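Glucanase (Klebsiella pneumoniae, PDB 5GY3) probably hydrolyses internal beta-1,4-glucosidic bonds of cellulose and related beta-glucans, as a family 8 endoglucanase. Local coordinates at residues Leu38-Ala41 against Ala47-Lys50; Phe11-Pro14 against Ile18-Thr21; Met204-Glu209 against Asn255-Glu260. All coordinates share one frame; numbering follows the deposited sequence.

Interaction 1 (Leu38-Ala41 against Ala47-Lys50); sequences LAVA and AFDK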
ATOM      1  N   LEU A  38       4.422   6.021  -9.762  1.00  8.44           N
ATOM      2  CA  LEU A  38       4.938   5.541 -11.039  1.00  9.84           C
ATOM      3  C   LEU A  38       5.155   6.685 -12.028  1.00 12.88           C
ATOM      4  O   LEU A  38       6.061   6.610 -12.866  1.00 12.81           O
ATOM      5  CB  LEU A  38       3.995   4.479 -11.615  1.00 10.78           C
ATOM      6  CG  LEU A  38       3.857   3.181 -10.797  1.00  8.82           C
ATOM      7  CD1 LEU A  38       2.818   2.265 -11.413  1.00 11.76           C
ATOM      8  CD2 LEU A  38       5.186   2.450 -10.670  1.00 15.37           C
ATOM      9  N   ALA A  39       4.352   7.747 -11.943  1.00 10.23           N
ATOM     10  CA  ALA A  39       4.589   8.900 -12.811  1.00 11.62           C
ATOM     11  C   ALA A  39       5.929   9.557 -12.495  1.00 11.98           C
ATOM     12  O   ALA A  39       6.669   9.935 -13.410  1.00 11.87           O
ATOM     13  CB  ALA A  39       3.445   9.905 -12.687  1.00 10.36           C
ATOM     14  N   VAL A  40       6.276   9.680 -11.210  1.00 11.57           N
ATOM     15  CA  VAL A  40       7.597  10.205 -10.851  1.00 11.10           C
ATOM     16  C   VAL A  40       8.689   9.288 -11.384  1.00 12.06           C
ATOM     17  O   VAL A  40       9.676   9.741 -11.984  1.00 12.52           O
ATOM     18  CB  VAL A  40       7.725  10.366  -9.326  1.00  9.66           C
ATOM     19  CG1 VAL A  40       9.128  10.865  -8.977  1.00 13.10           C
ATOM     20  CG2 VAL A  40       6.658  11.293  -8.784  1.00 11.03           C
ATOM     21  N   ALA A  41       8.523   7.978 -11.171  1.00 10.17           N
ATOM     22  CA  ALA A  41       9.533   7.008 -11.580  1.00 10.64           C
ATOM     23  C   ALA A  41       9.768   7.025 -13.084  1.00 13.11           C
ATOM     24  O   ALA A  41      10.880   6.746 -13.547  1.00 13.95           O
ATOM     25  CB  ALA A  41       9.118   5.614 -11.126  1.00 11.09           C
ATOM     26  N   ALA A  47       1.621  13.763 -16.504  1.00 12.16           N
ATOM     27  CA  ALA A  47       0.726  12.769 -15.917  1.00 14.22           C
ATOM     28  C   ALA A  47       0.643  12.938 -14.409  1.00 12.35           C
ATOM     29  O   ALA A  47      -0.447  12.866 -13.830  1.00 13.76           O
ATOM     30  CB  ALA A  47       1.197  11.356 -16.265  1.00 14.17           C
ATOM     31  N   PHE A  48       1.789  13.162 -13.754  1.00 12.43           N
ATOM     32  CA  PHE A  48       1.777  13.387 -12.310  1.00 10.31           C
ATOM     33  C   PHE A  48       0.860  14.548 -11.941  1.00 12.49           C
ATOM     34  O   PHE A  48       0.047  14.440 -11.015  1.00 10.72           O
ATOM     35  CB  PHE A  48       3.191  13.642 -11.789  1.00 10.27           C
ATOM     36  CG  PHE A  48       3.245  13.804 -10.292  1.00 11.92           C
ATOM     37  CD1 PHE A  48       3.003  15.032  -9.703  1.00 13.46           C
ATOM     38  CD2 PHE A  48       3.520  12.720  -9.476  1.00 10.71           C
ATOM     39  CE1 PHE A  48       3.017  15.183  -8.326  1.00  9.51           C
ATOM     40  CE2 PHE A  48       3.539  12.865  -8.098  1.00  9.83           C
ATOM     41  CZ  PHE A  48       3.284  14.098  -7.527  1.00  8.95           C
ATOM     42  N   ASP A  49       0.993  15.680 -12.638  1.00 10.04           N
ATOM     43  CA  ASP A  49       0.177  16.840 -12.293  1.00 13.52           C
ATOM     44  C   ASP A  49      -1.305  16.580 -12.557  1.00 16.29           C
ATOM     45  O   ASP A  49      -2.161  17.059 -11.801  1.00 14.03           O
ATOM     46  CB  ASP A  49       0.672  18.080 -13.051  1.00 14.15           C
ATOM     47  CG  ASP A  49       1.960  18.671 -12.457  1.00 19.18           C
ATOM     48  OD1 ASP A  49       2.243  18.447 -11.262  1.00 18.38           O
ATOM     49  OD2 ASP A  49       2.691  19.383 -13.179  1.00 14.66           O
ATOM     50  N   LYS A  50      -1.630  15.817 -13.611  1.00 12.30           N
ATOM     51  CA  LYS A  50      -3.024  15.450 -13.865  1.00 16.09           C
ATOM     52  C   LYS A  50      -3.565  14.565 -12.748  1.00 13.45           C
ATOM     53  O   LYS A  50      -4.675  14.779 -12.246  1.00 15.19           O
ATOM     54  CB  LYS A  50      -3.157  14.722 -15.207  1.00 13.61           C
ATOM     55  CG  LYS A  50      -3.209  15.594 -16.466  1.00 27.22           C
ATOM     56  CD  LYS A  50      -3.036  14.734 -17.752  1.00 27.36           C
ATOM     57  CE  LYS A  50      -1.567  14.702 -18.216  1.00 28.18           C
ATOM     58  NZ  LYS A  50      -1.093  13.457 -18.937  1.00 25.54           N
TER
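Ala39 and Phe48 bring together two consecutive helices, 29-41 and 45-59, joined by a short turn into a helical hairpin, the building unit of the (alpha/alpha)6 barrel of family 8 glycoside hydrolases. Their CA atoms come within 5.3 Å, consistent with the small side chain of Ala39 at the point of closest approach. Its methyl is the bump on the first helix: it points at the second one and fits the hollow between the Ala47 methyl and the backbone N and CB of Phe48, with Ala39 CB 3.8 Å from Phe48 N, 3.9 Å from Phe48 CB and, more loosely, 4.5 Å from Ala47 CB. The Phe48 ring leaves the helix with CG anti to the backbone N (chi1 -177°), which carries it past the Ala39 methyl, a neighbour near the ring plane, and alongside Val40; the Phe48 and Val40 side chains point the same way. Trp103 and Tyr108 meet the Phe48 ring edge-to-face, Leu96 and Ala99 of helix 86-103 add aliphatic contacts, and Trp4 of helix 2-11 packs on both alanines. No hydrogen bond spans the two segments; the contact is buried apolar packing. The tightest touch is Val40 CG2 on Phe48 CD2 at 3.5 Å.

Interaction 2 (Phe11-Pro14 against Ile18-Thr21); sequences FMMP and IIDT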
ATOM      1  N   PHE A  11      -5.650   2.406 -18.062  1.00 16.32           N
ATOM      2  CA  PHE A  11      -6.234   2.713 -16.769  1.00 15.33           C
ATOM      3  C   PHE A  11      -6.325   4.191 -16.415  1.00 15.19           C
ATOM      4  O   PHE A  11      -6.999   4.523 -15.437  1.00 14.82           O
ATOM      5  CB  PHE A  11      -5.452   1.993 -15.657  1.00 13.88           C
ATOM      6  CG  PHE A  11      -5.286   0.531 -15.900  1.00 15.26           C
ATOM      7  CD1 PHE A  11      -6.390  -0.316 -15.875  1.00 14.66           C
ATOM      8  CD2 PHE A  11      -4.042  -0.002 -16.190  1.00 14.43           C
ATOM      9  CE1 PHE A  11      -6.244  -1.674 -16.109  1.00 16.52           C
ATOM     10  CE2 PHE A  11      -3.891  -1.357 -16.422  1.00 19.17           C
ATOM     11  CZ  PHE A  11      -5.003  -2.196 -16.375  1.00 17.76           C
ATOM     12  N   MET A  12      -5.683   5.089 -17.149  1.00 15.50           N
ATOM     13  CA  MET A  12      -5.737   6.504 -16.795  1.00 15.29           C
ATOM     14  C   MET A  12      -6.694   7.251 -17.721  1.00 18.14           C
ATOM     15  O   MET A  12      -6.554   7.191 -18.947  1.00 17.36           O
ATOM     16  CB  MET A  12      -4.347   7.141 -16.840  1.00 14.42           C
ATOM     17  CG  MET A  12      -4.339   8.565 -16.311  1.00 14.31           C
ATOM     18  SD  MET A  12      -2.681   9.296 -16.355  1.00 17.10           S
ATOM     19  CE  MET A  12      -3.061  10.965 -15.827  1.00 15.73           C
ATOM     20  N   MET A  13      -7.661   7.951 -17.128  1.00 15.12           N
ATOM     21  CA  MET A  13      -8.616   8.777 -17.853  1.00 19.88           C
ATOM     22  C   MET A  13      -8.033  10.158 -18.101  1.00 23.74           C
ATOM     23  O   MET A  13      -7.141  10.609 -17.375  1.00 18.45           O
ATOM     24  CB  MET A  13      -9.921   8.912 -17.065  1.00 23.06           C
ATOM     25  CG  MET A  13     -10.782   7.656 -16.981  1.00 21.53           C
ATOM     26  SD  MET A  13     -11.155   6.904 -18.579  1.00 33.00           S
ATOM     27  CE  MET A  13     -10.044   5.506 -18.572  1.00 26.92           C
ATOM     28  N   PRO A  14      -8.522  10.861 -19.124  1.00 24.77           N
ATOM     29  CA  PRO A  14      -7.972  12.197 -19.416  1.00 22.69           C
ATOM     30  C   PRO A  14      -8.152  13.192 -18.280  1.00 23.74           C
ATOM     31  O   PRO A  14      -7.368  14.151 -18.190  1.00 20.84           O
ATOM     32  CB  PRO A  14      -8.732  12.625 -20.683  1.00 26.19           C
ATOM     33  CG  PRO A  14      -9.891  11.663 -20.810  1.00 30.24           C
ATOM     34  CD  PRO A  14      -9.446  10.392 -20.170  1.00 24.63           C
ATOM     35  N   ILE A  18      -7.392   7.190 -12.235  1.00 12.21           N
ATOM     36  CA  ILE A  18      -6.976   5.814 -12.495  1.00 12.00           C
ATOM     37  C   ILE A  18      -8.182   4.920 -12.255  1.00 17.14           C
ATOM     38  O   ILE A  18      -8.852   5.035 -11.219  1.00 14.38           O
ATOM     39  CB  ILE A  18      -5.803   5.394 -11.594  1.00 13.44           C
ATOM     40  CG1 ILE A  18      -4.557   6.197 -11.954  1.00 11.76           C
ATOM     41  CG2 ILE A  18      -5.528   3.892 -11.738  1.00 13.44           C
ATOM     42  CD1 ILE A  18      -3.906   5.793 -13.265  1.00 12.63           C
ATOM     43  N   ILE A  19      -8.462   4.038 -13.208  1.00 12.89           N
ATOM     44  CA  ILE A  19      -9.703   3.274 -13.231  1.00 17.67           C
ATOM     45  C   ILE A  19      -9.397   1.832 -12.863  1.00 18.04           C
ATOM     46  O   ILE A  19      -8.594   1.167 -13.530  1.00 17.97           O
ATOM     47  CB  ILE A  19     -10.375   3.355 -14.610  1.00 19.08           C
ATOM     48  CG1 ILE A  19     -10.747   4.797 -14.934  1.00 23.88           C
ATOM     49  CG2 ILE A  19     -11.598   2.514 -14.635  1.00 31.07           C
ATOM     50  CD1 ILE A  19     -11.597   5.453 -13.889  1.00 21.95           C
ATOM     51  N   ASP A  20     -10.037   1.352 -11.797  1.00 20.15           N
ATOM     52  CA  ASP A  20      -9.991  -0.055 -11.398  1.00 21.31           C
ATOM     53  C   ASP A  20     -11.023  -0.782 -12.261  1.00 28.20           C
ATOM     54  O   ASP A  20     -12.178  -0.979 -11.878  1.00 26.07           O
ATOM     55  CB  ASP A  20     -10.284  -0.180  -9.902  1.00 25.89           C
ATOM     56  CG  ASP A  20      -9.867  -1.524  -9.305  1.00 28.39           C
ATOM     57  OD1 ASP A  20      -9.824  -2.537 -10.034  1.00 26.62           O
ATOM     58  OD2 ASP A  20      -9.584  -1.555  -8.083  1.00 26.34           O
ATOM     59  N   THR A  21     -10.597  -1.159 -13.477  1.00 27.20           N
ATOM     60  CA  THR A  21     -11.541  -1.669 -14.472  1.00 27.07           C
ATOM     61  C   THR A  21     -12.102  -3.038 -14.106  1.00 31.93           C
ATOM     62  O   THR A  21     -13.116  -3.446 -14.685  1.00 34.74           O
ATOM     63  CB  THR A  21     -10.900  -1.731 -15.872  1.00 30.98           C
ATOM     64  OG1 THR A  21      -9.611  -2.347 -15.804  1.00 27.98           O
ATOM     65  CG2 THR A  21     -10.760  -0.332 -16.490  1.00 25.59           C
TER
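Phe11 and Ile19 are tied by the one hydrogen bond between these segments: Ile19 N donates to Phe11 O at 2.7 Å, with an N-H...O angle of 148°. The same oxygen also receives a CA-H...O contact from Ile18 CA at 3.2 Å, so two adjacent residues converge on one carbonyl. Side-chain contacts flank this backbone link. Ile18 CD1 rests on Met12 CB at 3.8 Å, although the Met12 chain as a whole leads off, extended, toward helix 45-59. Met13 does the reverse: its chain bends at chi2 (-53°) and chi3, crosses Ile19 at about a right angle, and touches Ile19 CG1 through CG, at 3.5 Å, and through CE. At the other end, Thr21 OG1 lies in the plane of the Phe11 ring, at its edge, 3.4 Å from Phe11 CE1. Asp20, centre of an inverse gamma turn, bends the chain between Ile19 and this threonine.

In the next shell, Gln32 OE1 accepts from Ile18 N and Ser27 OG bonds Ile18 O, fixing both sides of that residue, while Asp20 OD2 is held by His28 NE2. Tyr293 of helix 293-307 packs on Phe11 and Ile18, and Leu51 of helix 45-59 on Met12 and Ile18. With the chains antiparallel and the CA atoms of Met12 and Ile18 4.5 Å apart, the arrangement is an isolated beta bridge of the non-hydrogen-bonded kind, closing a tight loop just beyond helix 2-11.

Interaction 3 (Met204-Glu209 against Asn255-Glu260); sequences MLPAKE and NVSTNE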
ATOM      1  N   MET A 204      -2.851 -10.144  19.500  1.00  7.96           N
ATOM      2  CA  MET A 204      -3.343  -9.998  18.135  1.00  8.10           C
ATOM      3  C   MET A 204      -3.922 -11.302  17.601  1.00 10.66           C
ATOM      4  O   MET A 204      -3.471 -12.400  17.950  1.00 11.03           O
ATOM      5  CB  MET A 204      -2.218  -9.512  17.203  1.00  6.63           C
ATOM      6  CG  MET A 204      -1.874  -8.075  17.467  1.00  9.07           C
ATOM      7  SD  MET A 204      -0.570  -7.410  16.406  1.00 10.38           S
ATOM      8  CE  MET A 204       0.878  -8.176  17.155  1.00  8.73           C
ATOM      9  N   LEU A 205      -4.918 -11.162  16.732  1.00  6.59           N
ATOM     10  CA  LEU A 205      -5.519 -12.262  15.995  1.00  9.69           C
ATOM     11  C   LEU A 205      -5.987 -11.711  14.669  1.00  8.09           C
ATOM     12  O   LEU A 205      -6.182 -10.495  14.537  1.00  6.86           O
ATOM     13  CB  LEU A 205      -6.710 -12.868  16.743  1.00  9.89           C
ATOM     14  CG  LEU A 205      -6.361 -13.585  18.041  1.00 14.42           C
ATOM     15  CD1 LEU A 205      -7.590 -13.687  18.846  1.00 21.08           C
ATOM     16  CD2 LEU A 205      -5.793 -14.968  17.775  1.00 16.25           C
ATOM     17  N   PRO A 206      -6.208 -12.565  13.672  1.00  6.72           N
ATOM     18  CA  PRO A 206      -6.924 -12.107  12.474  1.00  7.53           C
ATOM     19  C   PRO A 206      -8.255 -11.482  12.877  1.00  9.92           C
ATOM     20  O   PRO A 206      -8.957 -11.986  13.766  1.00  9.50           O
ATOM     21  CB  PRO A 206      -7.116 -13.390  11.656  1.00  4.68           C
ATOM     22  CG  PRO A 206      -5.996 -14.299  12.113  1.00  8.01           C
ATOM     23  CD  PRO A 206      -5.842 -13.995  13.598  1.00  7.06           C
ATOM     24  N   ALA A 207      -8.593 -10.357  12.246  1.00  8.44           N
ATOM     25  CA  ALA A 207      -9.779  -9.620  12.664  1.00 12.06           C
ATOM     26  C   ALA A 207     -11.045 -10.427  12.381  1.00 12.02           C
ATOM     27  O   ALA A 207     -11.128 -11.173  11.401  1.00 12.33           O
ATOM     28  CB  ALA A 207      -9.840  -8.270  11.956  1.00  9.42           C
ATOM     29  N   LYS A 208     -12.050 -10.259  13.252  1.00 15.07           N
ATOM     30  CA  LYS A 208     -13.273 -11.061  13.146  1.00 19.32           C
ATOM     31  C   LYS A 208     -14.032 -10.788  11.858  1.00 15.09           C
ATOM     32  O   LYS A 208     -14.693 -11.687  11.323  1.00 18.17           O
ATOM     33  CB  LYS A 208     -14.226 -10.781  14.319  1.00 20.20           C
ATOM     34  CG  LYS A 208     -13.662 -10.908  15.707  1.00 32.64           C
ATOM     35  CD  LYS A 208     -14.769 -10.821  16.780  1.00 30.11           C
ATOM     36  CE  LYS A 208     -15.920  -9.901  16.369  1.00 31.86           C
ATOM     37  NZ  LYS A 208     -15.602  -8.433  16.357  1.00 31.98           N
ATOM     38  N   GLU A 209     -13.967  -9.565  11.355  1.00 14.14           N
ATOM     39  CA  GLU A 209     -14.951  -9.095  10.391  1.00 15.58           C
ATOM     40  C   GLU A 209     -14.615  -9.441   8.946  1.00 17.21           C
ATOM     41  O   GLU A 209     -15.453  -9.213   8.066  1.00 18.07           O
ATOM     42  CB  GLU A 209     -15.131  -7.582  10.541  1.00 14.26           C
ATOM     43  CG  GLU A 209     -15.698  -7.164  11.894  1.00 19.40           C
ATOM     44  CD  GLU A 209     -14.635  -6.834  12.936  1.00 23.00           C
ATOM     45  OE1 GLU A 209     -13.507  -7.371  12.872  1.00 19.34           O
ATOM     46  OE2 GLU A 209     -14.927  -6.020  13.834  1.00 28.03           O
ATOM     47  N   ASN A 255      -5.551 -19.054   4.097  1.00  7.04           N
ATOM     48  CA  ASN A 255      -6.263 -18.782   5.344  1.00  8.05           C
ATOM     49  C   ASN A 255      -5.309 -19.097   6.492  1.00  8.66           C
ATOM     50  O   ASN A 255      -4.941 -20.258   6.700  1.00  8.84           O
ATOM     51  CB  ASN A 255      -7.535 -19.623   5.409  1.00 10.60           C
ATOM     52  CG  ASN A 255      -8.363 -19.352   6.655  1.00  9.85           C
ATOM     53  OD1 ASN A 255      -7.847 -19.289   7.777  1.00 10.38           O
ATOM     54  ND2 ASN A 255      -9.665 -19.205   6.461  1.00 12.82           N
ATOM     55  N   VAL A 256      -4.877 -18.071   7.231  1.00 11.33           N
ATOM     56  CA  VAL A 256      -3.819 -18.300   8.218  1.00 10.05           C
ATOM     57  C   VAL A 256      -4.360 -18.928   9.489  1.00 12.13           C
ATOM     58  O   VAL A 256      -3.572 -19.393  10.323  1.00 13.61           O
ATOM     59  CB  VAL A 256      -3.049 -17.005   8.548  1.00  8.57           C
ATOM     60  CG1 VAL A 256      -2.388 -16.435   7.277  1.00  6.88           C
ATOM     61  CG2 VAL A 256      -3.963 -15.978   9.190  1.00  9.26           C
ATOM     62  N   SER A 257      -5.683 -18.992   9.642  1.00 11.21           N
ATOM     63  CA  SER A 257      -6.289 -19.637  10.803  1.00 12.55           C
ATOM     64  C   SER A 257      -6.500 -21.129  10.585  1.00 17.75           C
ATOM     65  O   SER A 257      -6.293 -21.922  11.508  1.00 17.44           O
ATOM     66  CB  SER A 257      -7.620 -18.973  11.145  1.00 15.59           C
ATOM     67  OG  SER A 257      -7.393 -17.729  11.782  1.00 20.60           O
ATOM     68  N   THR A 258      -6.902 -21.524   9.378  1.00 13.39           N
ATOM     69  CA  THR A 258      -7.189 -22.919   9.072  1.00 14.06           C
ATOM     70  C   THR A 258      -6.123 -23.583   8.215  1.00 17.37           C
ATOM     71  O   THR A 258      -6.158 -24.812   8.066  1.00 14.70           O
ATOM     72  CB  THR A 258      -8.530 -23.049   8.341  1.00 14.89           C
ATOM     73  OG1 THR A 258      -8.398 -22.501   7.018  1.00 14.22           O
ATOM     74  CG2 THR A 258      -9.620 -22.321   9.102  1.00 14.23           C
ATOM     75  N   ASN A 259      -5.224 -22.805   7.610  1.00 10.79           N
ATOM     76  CA  ASN A 259      -4.171 -23.247   6.691  1.00 11.66           C
ATOM     77  C   ASN A 259      -4.705 -23.662   5.327  1.00 12.43           C
ATOM     78  O   ASN A 259      -3.924 -24.105   4.476  1.00 13.00           O
ATOM     79  CB  ASN A 259      -3.323 -24.366   7.303  1.00 14.56           C
ATOM     80  CG  ASN A 259      -2.703 -23.943   8.621  1.00 17.81           C
ATOM     81  OD1 ASN A 259      -2.078 -22.881   8.705  1.00 12.78           O
ATOM     82  ND2 ASN A 259      -2.916 -24.739   9.668  1.00 18.24           N
ATOM     83  N   GLU A 260      -6.006 -23.516   5.083  1.00 11.99           N
ATOM     84  CA  GLU A 260      -6.527 -23.719   3.737  1.00 15.18           C
ATOM     85  C   GLU A 260      -5.878 -22.736   2.767  1.00 12.07           C
ATOM     86  O   GLU A 260      -5.702 -21.559   3.088  1.00 11.78           O
ATOM     87  CB  GLU A 260      -8.048 -23.536   3.724  1.00 16.20           C
ATOM     88  CG  GLU A 260      -8.669 -23.691   2.339  1.00 18.84           C
ATOM     89  CD  GLU A 260     -10.129 -23.263   2.278  1.00 29.06           C
ATOM     90  OE1 GLU A 260     -10.621 -22.635   3.241  1.00 32.57           O
ATOM     91  OE2 GLU A 260     -10.782 -23.538   1.251  1.00 25.76           O
TER
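Pro206 meets Val256 and Ser257 with the outermost carbon of its ring. From CA the side chain heads toward the loop, but Pro206 CB and, where the ring returns to the backbone N, CD both stand about 4.4 Å from Ser257 OG. Between them CG, puckered exo, comes closest and is the atom that touches: it lies 3.9 Å from Val256 CG2 and 3.7 Å from Ser257 OG. One carbon therefore bridges an apolar methyl and a polar oxygen, with no hydrogen bond across the contact and just 82 Å² buried in all.

Within the loop, Asn255 organises the backbone that carries these two partners. Its OD1 accepts from Ser257 N in the carbonyl plane, an Asx turn, and from Thr258 N, which sits above that plane (51° out of it); Asn259 N adds a backbone bond to Asn255 O. Pro206 is also flanked by Trp186, Ser193 and Pro212, while a backbone bond ties Val256 to Pro212. The contact thus joins the outer strand 204-206 of the antiparallel sheet 145-148, 196-199, 204-206 to the loop running from strand 254-255 toward helix 268-278.

Interactions 1 and 2 are neighbours, their centres 14 Å apart, and they touch directly: Met12 CE, at the end of the extended chain in interaction 2, lies 3.8 Å from both Ala47 O and Lys50 CB of interaction 1. Helix 45-59 is therefore shared ground for the two. Interaction 3 lies well apart, with nearest atoms about 27 Å from interaction 1 and about 19 Å from interaction 2; it is across the chain's centre from interaction 1. None of the three adjoins Asp87, the predicted nucleophile. Asp87 is the second residue of helix 86-103, whereas Phe48 and Val40 of interaction 1 pack against the same helix farther along, up to Trp103 at its end.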